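PDB 3Q2O: phosphoribosylaminoimidazole carboxylase, ATPase subunit from Bacillus anthracis, which catalyses the ATP-dependent carboxylation of 5-aminoimidazole ribonucleotide with bicarbonate to N5-carboxyaminoimidazole ribonucleotide in purine biosynthesis, as an ATP-grasp enzyme. Local coordinates for the interface of chains A and B. Coordinates in Å, arbitrary orientation; residue numbers count along the deposited sequence, not the author numbering. Chains: chain A/B, Phosphoribosylaminoimidazole carboxylase, ATPase subunit.

The interface of chains A and B. Residues chain A 291, 309, 311, 313; chain B 314, 340, 361.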
loop_
_atom_site.group_PDB
_atom_site.type_symbol
_atom_site.label_atom_id
_atom_site.label_comp_id
_atom_site.label_asym_id
_atom_site.label_seq_id
_atom_site.Cartn_x
_atom_site.Cartn_y
_atom_site.Cartn_z
ATOM N N GLU A 291 -10.999 0.096 1.660
ATOM C CA GLU A 291 -10.528 -1.190 2.135
ATOM C C GLU A 291 -9.563 -1.859 1.144
ATOM O O GLU A 291 -8.592 -2.512 1.561
ATOM C CB GLU A 291 -11.745 -2.066 2.415
ATOM C CG GLU A 291 -11.442 -3.281 3.243
ATOM C CD GLU A 291 -12.700 -3.960 3.729
ATOM O OE1 GLU A 291 -12.683 -5.209 3.825
ATOM O OE2 GLU A 291 -13.705 -3.250 3.994
ATOM N N GLU A 309 -12.943 -5.742 -0.736
ATOM C CA GLU A 309 -14.069 -4.849 -0.484
ATOM C C GLU A 309 -13.732 -3.408 -0.864
ATOM O O GLU A 309 -12.557 -3.026 -0.902
ATOM C CB GLU A 309 -14.531 -4.956 0.976
ATOM C CG GLU A 309 -14.906 -6.399 1.418
ATOM C CD GLU A 309 -15.876 -7.121 0.479
ATOM O OE1 GLU A 309 -16.822 -6.493 -0.040
ATOM O OE2 GLU A 309 -15.694 -8.336 0.255
ATOM N N ASN A 311 -15.380 -0.627 0.624
ATOM C CA ASN A 311 -15.911 0.280 1.646
ATOM C C ASN A 311 -15.051 1.504 1.806
ATOM O O ASN A 311 -13.821 1.394 1.895
ATOM C CB ASN A 311 -16.000 -0.424 3.003
ATOM C CG ASN A 311 -16.874 -1.658 2.954
ATOM O OD1 ASN A 311 -18.048 -1.581 2.606
ATOM N ND2 ASN A 311 -16.304 -2.803 3.290
ATOM N N LEU A 313 -13.567 3.853 4.179
ATOM C CA LEU A 313 -13.233 3.732 5.593
ATOM C C LEU A 313 -13.043 5.082 6.272
ATOM O O LEU A 313 -13.119 5.175 7.499
ATOM C CB LEU A 313 -11.998 2.827 5.792
ATOM C CG LEU A 313 -12.055 1.384 5.283
ATOM C CD1 LEU A 313 -10.776 0.618 5.638
ATOM C CD2 LEU A 313 -13.287 0.636 5.806
ATOM N N LYS B 314 -10.840 -0.588 10.637
ATOM C CA LYS B 314 -11.691 -1.776 10.632
ATOM C C LYS B 314 -11.007 -2.844 11.492
ATOM O O LYS B 314 -9.778 -2.943 11.469
ATOM C CB LYS B 314 -11.898 -2.280 9.189
ATOM C CG LYS B 314 -12.882 -3.444 9.031
ATOM C CD LYS B 314 -13.644 -3.319 7.721
ATOM C CE LYS B 314 -14.580 -4.507 7.500
ATOM N NZ LYS B 314 -15.306 -4.394 6.197
ATOM N N TYR B 340 -6.729 -10.147 2.951
ATOM C CA TYR B 340 -5.778 -9.326 2.215
ATOM C C TYR B 340 -4.412 -9.969 2.326
ATOM O O TYR B 340 -3.796 -9.988 3.388
ATOM C CB TYR B 340 -5.853 -7.840 2.641
ATOM C CG TYR B 340 -7.252 -7.315 2.359
ATOM C CD1 TYR B 340 -8.270 -7.453 3.308
ATOM C CD2 TYR B 340 -7.584 -6.773 1.114
ATOM C CE1 TYR B 340 -9.572 -7.041 3.047
ATOM C CE2 TYR B 340 -8.903 -6.352 0.837
ATOM C CZ TYR B 340 -9.889 -6.488 1.812
ATOM O OH TYR B 340 -11.198 -6.079 1.575
ATOM N N LEU B 361 -10.135 -8.737 7.360
ATOM C CA LEU B 361 -10.915 -7.609 7.848
ATOM C C LEU B 361 -12.392 -7.962 7.953
ATOM O O LEU B 361 -12.987 -8.502 7.016
ATOM C CB LEU B 361 -10.751 -6.391 6.933
ATOM C CG LEU B 361 -9.457 -5.571 7.037
ATOM C CD1 LEU B 361 -8.226 -6.404 6.740
ATOM C CD2 LEU B 361 -9.536 -4.376 6.085
HETATM O O HOH W 1 -13.656 -7.444 4.696
#
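A:Glu291, in the loop between helices 286-289 and 294-303 of chain A, reaches across to B:Tyr340 of strand 339-343, B:Leu361 at the end of strand 354-361, and B:Lys314 in the loop before strand 316-322. Its chain leaves with CG anti to the backbone N (chi1 -165°) and stays extended, which carries the carboxylate well out among the chain B groups. There the two oxygens do different work. OE1 of A:Glu291 accepts from the phenol OH of B:Tyr340 at 2.8 Å, met from above the carboxylate plane, and a water links the same oxygen to the backbone O of B:Leu361. OE2 of A:Glu291 forms a salt bridge with the side-chain amine NZ of B:Lys314 at 3.0 Å. The amide ND2 of A:Asn311 also donates to OE2 of A:Glu291, at 2.7 Å. Both donors use its syn side, each 31° out of the carboxylate plane but on opposite faces, a grip that should restrict rotation of the group; the nearby lysine would favour its charged form. A:Asn311 thus acts as a second-shell support from the glutamate's own chain, with OE2 nearly in its amide plane. OH of B:Tyr340 accepts from the backbone N of A:Glu309 at 2.9 Å, a nearly straight bond, linking the loop of A:Glu291 with that of A:Glu309 through one hydroxyl that both donates and accepts. Carbon contacts back up the polar ones: CG of A:Glu291 lies 3.6 Å from the methyl CD2 of B:Leu361, the two side chains meeting tip to tip. The tyrosine side chain crosses that of A:Glu291 at about a right angle, CZ of B:Tyr340 3.8 Å from CG of A:Glu291, with the ring and carboxylate planes 62° apart. This polar patch, with an apolar margin, belongs to the two-fold interface of the deposited dimer, probably the dimer in solution, and joins loops on either side of helix 294-303 in one subunit to strand ends and a loop in the C-terminal part of the other.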